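Local coordinates for fatty acid synthase 1, isoform A (Drosophila melanogaster, PDB 6FN6), which probably catalyses NADPH-dependent synthesis of long-chain saturated fatty acids from acetyl-CoA and malonyl-CoA, this piece carrying its dehydratase, enoylreductase and ketoreductase domains, at residues V695-A698 with L699-G703; L835-S838 with V839-G842; E844-Q847 with N848-S852; R881-S885 with G886-G890. All coordinates share one frame; numbering follows the deposited sequence.

Contact 1: residues V695-A698 with L699-G703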
# COMPACT_ATOMS: atom_id res chain seq x y z
N VAL A 695 9.78 -18.01 -14.23
CA VAL A 695 9.36 -18.84 -13.11
C VAL A 695 10.53 -19.05 -12.15
O VAL A 695 10.37 -18.98 -10.93
CB VAL A 695 8.79 -20.19 -13.60
CG1 VAL A 695 8.82 -21.24 -12.49
CG2 VAL A 695 7.38 -20.01 -14.11
N TYR A 696 11.71 -19.30 -12.70
CA TYR A 696 12.87 -19.61 -11.89
C TYR A 696 13.43 -18.37 -11.21
O TYR A 696 13.89 -18.43 -10.07
CB TYR A 696 13.95 -20.29 -12.73
CG TYR A 696 13.77 -21.78 -12.83
CD1 TYR A 696 14.07 -22.61 -11.75
CD2 TYR A 696 13.30 -22.38 -13.99
CE1 TYR A 696 13.91 -23.98 -11.83
CE2 TYR A 696 13.14 -23.75 -14.08
CZ TYR A 696 13.44 -24.54 -12.99
OH TYR A 696 13.29 -25.91 -13.07
N TYR A 697 13.39 -17.23 -11.90
CA TYR A 697 13.90 -16.00 -11.32
C TYR A 697 12.99 -15.52 -10.19
O TYR A 697 13.43 -14.84 -9.26
CB TYR A 697 14.03 -14.90 -12.37
CG TYR A 697 14.47 -13.58 -11.77
CD1 TYR A 697 15.75 -13.43 -11.26
CD2 TYR A 697 13.60 -12.50 -11.70
CE1 TYR A 697 16.16 -12.23 -10.70
CE2 TYR A 697 14.00 -11.30 -11.14
CZ TYR A 697 15.28 -11.17 -10.64
OH TYR A 697 15.70 -9.99 -10.08
N ALA A 698 11.71 -15.88 -10.27
CA ALA A 698 10.72 -15.45 -9.30
C ALA A 698 10.65 -16.41 -8.11
O ALA A 698 10.75 -15.98 -6.95
CB ALA A 698 9.35 -15.32 -9.95
N LEU A 699 10.46 -17.69 -8.39
CA LEU A 699 10.21 -18.68 -7.35
C LEU A 699 11.48 -19.14 -6.63
O LEU A 699 11.46 -19.34 -5.41
CB LEU A 699 9.50 -19.90 -7.95
CG LEU A 699 8.19 -19.67 -8.70
CD1 LEU A 699 7.51 -21.00 -9.00
CD2 LEU A 699 7.24 -18.74 -7.95
N VAL A 700 12.57 -19.30 -7.36
CA VAL A 700 13.79 -19.87 -6.79
C VAL A 700 14.76 -18.79 -6.33
O VAL A 700 15.23 -18.82 -5.19
CB VAL A 700 14.47 -20.82 -7.79
CG1 VAL A 700 15.80 -21.34 -7.24
CG2 VAL A 700 13.56 -21.98 -8.13
N VAL A 701 15.05 -17.83 -7.20
CA VAL A 701 16.03 -16.80 -6.88
C VAL A 701 15.45 -15.83 -5.86
O VAL A 701 15.93 -15.74 -4.74
CB VAL A 701 16.49 -16.06 -8.15
CG1 VAL A 701 17.50 -14.96 -7.79
CG2 VAL A 701 17.09 -17.03 -9.15
N ARG A 702 14.42 -15.10 -6.27
CA ARG A 702 13.82 -14.08 -5.42
C ARG A 702 13.06 -14.69 -4.25
O ARG A 702 13.31 -14.36 -3.09
CB ARG A 702 12.89 -13.19 -6.25
CG ARG A 702 13.60 -12.41 -7.35
CD ARG A 702 14.41 -11.25 -6.79
NE ARG A 702 13.54 -10.19 -6.27
CZ ARG A 702 13.10 -9.16 -6.98
NH1 ARG A 702 13.44 -9.02 -8.25
NH2 ARG A 702 12.31 -8.26 -6.41
N GLY A 703 12.13 -15.60 -4.55
CA GLY A 703 11.26 -16.17 -3.54
C GLY A 703 11.89 -17.25 -2.68
O GLY A 703 11.46 -17.47 -1.55
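Tyr697 and Arg702 meet in two ways. Arg702 CG sits over one face of the Tyr697 ring, 4.1 Å from its centroid, in a CH-pi contact, while Arg702 NH1 donates to Tyr697 OH at 3.1 Å. Bends at chi2 (-74°) and chi3 (-70°) fold the arginine back over the ring, leaving the guanidinium turned 80° from the ring plane with its edge at the phenol. Elsewhere round the helix, residues four apart pack: Val695 CG1 on Leu699 CD1 and Tyr696 CD1 on Val700 CG2, both at 3.7 Å. The backbone widens here: Tyr696 O accepts from both Val700 N (3.1 Å) and Val701 N (3.2 Å), and Arg702 N and Gly703 N also reach back five residues. Further out, Arg702 NE and NH2 bond to His832 ND1 and Gly833 O, and the side-chain amide of Asn828 of the second subunit bonds to both Tyr697 OH and Arg702 NH1. A phenylalanine in place of Tyr697 removes the hydroxyl, which would probably leave that amide's ND2 without this partner and the guanidinium less tightly fixed. Val695 faces helix 719-731, and Tyr696 and Val700 face helix 844-860. The widening is a pi-type turn in the last part of helix 689-702, in the Rossmann-type part of the enoylreductase, set at the subunit interface.

Contact 2: residues L835-S838 with V839-G842; sequences LLDS and VMEG
Leu836 and Val839 supply the apolar part of this contact: Leu836 CD1 reaches across to Val839 CB at 4.0 Å and lies equally near the CG2 methyl. With chi1 at 177°, Leu836 CG lies beside its own carbonyl carbon, which brings the end of the chain nearer to Val839. The pair continues a larger apolar layer, for Leu836 also rests on Thr694 and Met656, and Val839 on Tyr697. A mixed contact joins Asp837 and Met840, where the methionine methyl CE lies 3.7 Å from Asp837 OD1, brought back by the bend at chi3 (-74°).

Backbone hydrogen bonds form the second group. Leu836 O takes Val839 N at 2.8 Å, a bond that reaches back only three residues, and a weak one from Met840 N, four residues on, at 3.4 Å. Glu841 N gives Asp837 O a straighter bond of 2.9 Å (165°). Gly842 is the first residue to leave helical angles, after a short helix of six residues.

At the start of the segment, Leu835 N donates to Asn828 OD1 of the second subunit. The acidic groups keep apart, Asp837 OD2 lying 6.9 Å from Glu841 OE1. Leu836 and Val839 pack on helix 689-702, while the two acids lie by Pro629. Asp837, in the first turn, would probably be eased by the helix dipole; Glu841, at the other end, would probably be slightly disfavoured, though its exposure should soften this.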
# COMPACT_ATOMS: atom_id res chain seq x y z
N LEU A 835 10.76 -7.97 -12.48
CA LEU A 835 10.84 -7.61 -13.89
C LEU A 835 11.96 -8.40 -14.56
O LEU A 835 13.14 -8.13 -14.34
CB LEU A 835 11.10 -6.11 -14.05
CG LEU A 835 9.98 -5.13 -13.69
CD1 LEU A 835 9.69 -5.10 -12.19
CD2 LEU A 835 10.35 -3.74 -14.19
N LEU A 836 11.58 -9.35 -15.40
CA LEU A 836 12.56 -10.15 -16.12
C LEU A 836 13.45 -9.26 -16.98
O LEU A 836 14.64 -9.53 -17.14
CB LEU A 836 11.87 -11.19 -17.00
CG LEU A 836 12.79 -12.05 -17.88
CD1 LEU A 836 13.92 -12.68 -17.07
CD2 LEU A 836 11.99 -13.12 -18.59
N ASP A 837 12.87 -8.19 -17.53
CA ASP A 837 13.62 -7.25 -18.35
C ASP A 837 14.87 -6.75 -17.63
O ASP A 837 15.94 -6.65 -18.22
CB ASP A 837 12.74 -6.06 -18.76
CG ASP A 837 11.61 -6.47 -19.68
OD1 ASP A 837 11.73 -7.51 -20.37
OD2 ASP A 837 10.60 -5.73 -19.74
N SER A 838 14.72 -6.46 -16.34
CA SER A 838 15.83 -5.97 -15.53
C SER A 838 16.98 -6.98 -15.49
O SER A 838 18.14 -6.61 -15.31
CB SER A 838 15.36 -5.66 -14.11
OG SER A 838 14.40 -4.61 -14.12
N VAL A 839 16.66 -8.26 -15.65
CA VAL A 839 17.67 -9.31 -15.65
C VAL A 839 18.54 -9.18 -16.89
O VAL A 839 19.76 -9.09 -16.80
CB VAL A 839 17.04 -10.71 -15.56
CG1 VAL A 839 18.12 -11.79 -15.59
CG2 VAL A 839 16.19 -10.84 -14.31
N MET A 840 17.89 -9.17 -18.05
CA MET A 840 18.61 -9.13 -19.32
C MET A 840 19.34 -7.80 -19.45
O MET A 840 20.47 -7.75 -19.93
CB MET A 840 17.64 -9.33 -20.49
CG MET A 840 16.83 -10.62 -20.40
SD MET A 840 15.76 -10.90 -21.83
CE MET A 840 14.46 -9.69 -21.54
N GLU A 841 18.69 -6.74 -19.00
CA GLU A 841 19.29 -5.41 -19.00
C GLU A 841 20.35 -5.29 -17.91
O GLU A 841 21.27 -4.47 -18.01
CB GLU A 841 18.20 -4.35 -18.80
CG GLU A 841 18.69 -2.91 -18.85
CD GLU A 841 17.57 -1.91 -18.63
OE1 GLU A 841 16.43 -2.35 -18.37
OE2 GLU A 841 17.83 -0.69 -18.70
N GLY A 842 20.22 -6.10 -16.87
CA GLY A 842 21.10 -6.03 -15.71
C GLY A 842 22.43 -6.74 -15.85
O GLY A 842 22.89 -7.02 -16.95

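Contact 3: residues E844-Q847 with N848-S852; sequences EEMQ and NQVVS
Asn848 N donates to Glu844 O at 3.0 Å, the first of a run of i to i+4 bonds that satisfies successive carbonyls. Gln849 N follows to Glu845 O, also at 3.0 Å, with a weak second bond to Met846 O. Val850 N then reaches Met846 O at 3.2 Å, and Val851 N reaches Gln847 O at 3.3 Å. Asn848 O is gripped twice by one residue: Ser852 N bonds to it, and Ser852 OG donates as well, the chi1 of -56° swinging the hydroxyl back along the helix. These are the opening turns of helix 844-860, which in the enoylreductase lies against helix 689-702. On that face the Met846 chain, bent at chi2 (58°), crosses Val850 at about a right angle, with CE 3.4 Å from Val850 CG1; Met846 also meets Val701, and Met846 and Val850 both touch Tyr697. Towards Arg671 and Met672 the helix presents Gln847, extended beyond CG, whose amide has both ends occupied: OE1 accepts from Arg671 NE, while NE2 donates to Val839 O in the preceding helix. Val851 O takes Trp674 NE1, whereas the Asn848 amide lies beside Arg671, its ND2 poorly angled for Glu844 O.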
# COMPACT_ATOMS: atom_id res chain seq x y z
N GLU A 844 25.56 -9.62 -15.40
CA GLU A 844 25.74 -10.86 -16.16
C GLU A 844 25.52 -12.11 -15.32
O GLU A 844 24.86 -13.06 -15.77
CB GLU A 844 27.15 -10.90 -16.76
CG GLU A 844 27.37 -9.90 -17.89
CD GLU A 844 27.53 -8.48 -17.40
OE1 GLU A 844 27.58 -8.27 -16.17
OE2 GLU A 844 27.61 -7.56 -18.25
N GLU A 845 26.06 -12.14 -14.10
CA GLU A 845 26.02 -13.34 -13.28
C GLU A 845 24.59 -13.80 -13.03
O GLU A 845 24.32 -15.00 -12.97
CB GLU A 845 26.73 -13.11 -11.95
CG GLU A 845 26.72 -14.32 -11.02
CD GLU A 845 27.24 -15.58 -11.69
OE1 GLU A 845 28.05 -15.47 -12.64
OE2 GLU A 845 26.84 -16.69 -11.27
N MET A 846 23.68 -12.84 -12.89
CA MET A 846 22.27 -13.16 -12.68
C MET A 846 21.70 -13.88 -13.90
O MET A 846 20.92 -14.82 -13.77
CB MET A 846 21.47 -11.88 -12.39
CG MET A 846 20.09 -12.13 -11.82
SD MET A 846 20.12 -13.07 -10.28
CE MET A 846 19.36 -14.60 -10.82
N GLN A 847 22.10 -13.42 -15.09
CA GLN A 847 21.68 -14.05 -16.34
C GLN A 847 22.17 -15.49 -16.41
O GLN A 847 21.44 -16.38 -16.83
CB GLN A 847 22.20 -13.26 -17.54
CG GLN A 847 21.62 -11.86 -17.68
CD GLN A 847 22.44 -10.99 -18.62
OE1 GLN A 847 23.44 -11.44 -19.17
NE2 GLN A 847 22.00 -9.75 -18.80
N ASN A 848 23.42 -15.70 -16.00
CA ASN A 848 24.02 -17.03 -16.07
C ASN A 848 23.40 -17.99 -15.07
O ASN A 848 23.33 -19.19 -15.32
CB ASN A 848 25.53 -16.93 -15.84
CG ASN A 848 26.26 -16.31 -17.01
OD1 ASN A 848 26.06 -16.70 -18.16
ND2 ASN A 848 27.11 -15.33 -16.73
N GLN A 849 22.94 -17.46 -13.94
CA GLN A 849 22.32 -18.30 -12.92
C GLN A 849 20.95 -18.79 -13.37
O GLN A 849 20.63 -19.97 -13.26
CB GLN A 849 22.21 -17.55 -11.59
CG GLN A 849 21.56 -18.37 -10.49
CD GLN A 849 22.32 -19.65 -10.18
OE1 GLN A 849 21.87 -20.75 -10.48
NE2 GLN A 849 23.51 -19.50 -9.59
N VAL A 850 20.12 -17.87 -13.88
CA VAL A 850 18.76 -18.22 -14.26
C VAL A 850 18.76 -19.26 -15.37
O VAL A 850 17.95 -20.19 -15.36
CB VAL A 850 17.95 -16.96 -14.69
CG1 VAL A 850 17.78 -16.01 -13.52
CG2 VAL A 850 18.62 -16.25 -15.85
N VAL A 851 19.67 -19.12 -16.33
CA VAL A 851 19.74 -20.06 -17.44
C VAL A 851 20.21 -21.42 -16.90
O VAL A 851 19.78 -22.46 -17.39
CB VAL A 851 20.67 -19.55 -18.56
CG1 VAL A 851 20.13 -18.25 -19.13
CG2 VAL A 851 22.09 -19.36 -18.07
N SER A 852 21.08 -21.39 -15.90
CA SER A 852 21.53 -22.62 -15.25
C SER A 852 20.33 -23.32 -14.62
O SER A 852 20.18 -24.54 -14.74
CB SER A 852 22.59 -22.32 -14.19
OG SER A 852 23.69 -21.62 -14.75

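Contact 4: residues R881-S885 with G886-G890; sequences RFMAS and GKHIG
Ser885 OG donates to Phe882 O, one turn back, in a bond modelled as very short, and lies 2.8 Å from Gly886 N. A chi1 of 64° places the hydroxyl between its own backbone N and carbonyl carbon. Gly886 is the first residue to leave helical angles, with a positive phi of 97° at which a CB would press on the preceding carbonyl. The chain turns back across the helix end. Phe882 CE2 comes within 3.4 Å of His888 CB, while CE1 meets Lys887 CG at 3.9 Å. With an alanine at Phe882 the ring contacts to His888 CB and the aliphatic part of Lys887 are gone, and the turn would probably be freer to move. Beside it, Met883 CG touches His888 NE2 at 3.4 Å, and Met883 SD lies obliquely 5.0 Å from the imidazole centroid. His888 ND1 makes a weak bond to Gly890 O. Gly886 O accepts from Lys744 NZ of helix 742-751, which Ile889 also packs against. The turn leads from helix 876-885 into strand 891-895, completing a beta-alpha-beta unit with the parallel strand 868-872.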
# COMPACT_ATOMS: atom_id res chain seq x y z
N ARG A 881 -4.48 -11.36 -32.50
CA ARG A 881 -5.88 -11.25 -32.09
C ARG A 881 -6.30 -12.46 -31.27
O ARG A 881 -7.12 -12.35 -30.35
CB ARG A 881 -6.79 -11.08 -33.31
CG ARG A 881 -6.66 -9.72 -33.97
CD ARG A 881 -7.70 -9.50 -35.05
NE ARG A 881 -7.58 -8.18 -35.66
CZ ARG A 881 -8.03 -7.06 -35.10
NH1 ARG A 881 -8.65 -7.09 -33.93
NH2 ARG A 881 -7.88 -5.90 -35.73
N PHE A 882 -5.74 -13.61 -31.60
CA PHE A 882 -6.07 -14.86 -30.91
C PHE A 882 -5.57 -14.85 -29.48
O PHE A 882 -6.25 -15.33 -28.58
CB PHE A 882 -5.49 -16.05 -31.67
CG PHE A 882 -5.81 -17.38 -31.03
CD1 PHE A 882 -7.08 -17.92 -31.13
CD2 PHE A 882 -4.84 -18.08 -30.34
CE1 PHE A 882 -7.37 -19.14 -30.54
CE2 PHE A 882 -5.12 -19.29 -29.75
CZ PHE A 882 -6.39 -19.83 -29.85
N MET A 883 -4.38 -14.30 -29.26
CA MET A 883 -3.82 -14.25 -27.91
C MET A 883 -4.54 -13.20 -27.08
O MET A 883 -4.75 -13.38 -25.88
CB MET A 883 -2.32 -13.96 -27.94
CG MET A 883 -1.67 -14.08 -26.57
SD MET A 883 0.13 -14.05 -26.58
CE MET A 883 0.46 -14.39 -24.85
N ALA A 884 -4.91 -12.10 -27.72
CA ALA A 884 -5.61 -11.02 -27.03
C ALA A 884 -6.93 -11.51 -26.45
O ALA A 884 -7.34 -11.08 -25.37
CB ALA A 884 -5.85 -9.85 -27.99
N SER A 885 -7.60 -12.40 -27.17
CA SER A 885 -8.91 -12.91 -26.76
C SER A 885 -8.82 -13.58 -25.39
O SER A 885 -9.64 -13.31 -24.51
CB SER A 885 -9.45 -13.90 -27.79
OG SER A 885 -8.62 -15.05 -27.88
N GLY A 886 -7.83 -14.45 -25.23
CA GLY A 886 -7.60 -15.11 -23.96
C GLY A 886 -8.20 -16.49 -23.83
O GLY A 886 -8.22 -17.06 -22.73
N LYS A 887 -8.68 -17.05 -24.93
CA LYS A 887 -9.20 -18.41 -24.92
C LYS A 887 -8.07 -19.42 -25.09
O LYS A 887 -8.28 -20.63 -24.97
CB LYS A 887 -10.24 -18.62 -26.03
CG LYS A 887 -9.69 -18.45 -27.45
CD LYS A 887 -10.76 -18.72 -28.50
CE LYS A 887 -11.07 -20.22 -28.59
NZ LYS A 887 -12.03 -20.55 -29.68
N HIS A 888 -6.87 -18.92 -25.35
CA HIS A 888 -5.74 -19.78 -25.67
C HIS A 888 -5.14 -20.39 -24.42
O HIS A 888 -5.12 -19.77 -23.36
CB HIS A 888 -4.66 -18.99 -26.42
CG HIS A 888 -3.97 -17.96 -25.58
ND1 HIS A 888 -2.77 -18.20 -24.95
CD2 HIS A 888 -4.33 -16.69 -25.25
CE1 HIS A 888 -2.41 -17.12 -24.27
NE2 HIS A 888 -3.33 -16.20 -24.44
N ILE A 889 -4.63 -21.61 -24.56
CA ILE A 889 -3.95 -22.30 -23.48
C ILE A 889 -2.54 -22.65 -23.94
O ILE A 889 -2.36 -23.36 -24.92
CB ILE A 889 -4.73 -23.57 -23.05
CG1 ILE A 889 -6.07 -23.17 -22.42
CG2 ILE A 889 -3.89 -24.42 -22.08
CD1 ILE A 889 -6.94 -24.35 -22.00
N GLY A 890 -1.55 -22.13 -23.22
CA GLY A 890 -0.16 -22.37 -23.56
C GLY A 890 0.46 -21.22 -24.32
O GLY A 890 0.07 -20.06 -24.14

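In the fold
From the N terminus, contact 1 comes first, at the end of helix 689-702. Contact 2 follows in helix 836-841, after strand 830-833, the outermost of the parallel sheet; contact 3 opens helix 844-860, and contact 4 ends helix 876-885 before strand 891-895. Each is local, closing no long loop, and the four run in series without nesting or crossing. The first three nevertheless meet in space, their centres 11 to 13 Å apart, bringing three helices together. Contacts 1 and 2 both reach the second subunit. Contact 4 stands apart, centres 26 to 30 Å from the others, at the junction of helix 876-885 with strand 891-895, which pairs with strand 868-872.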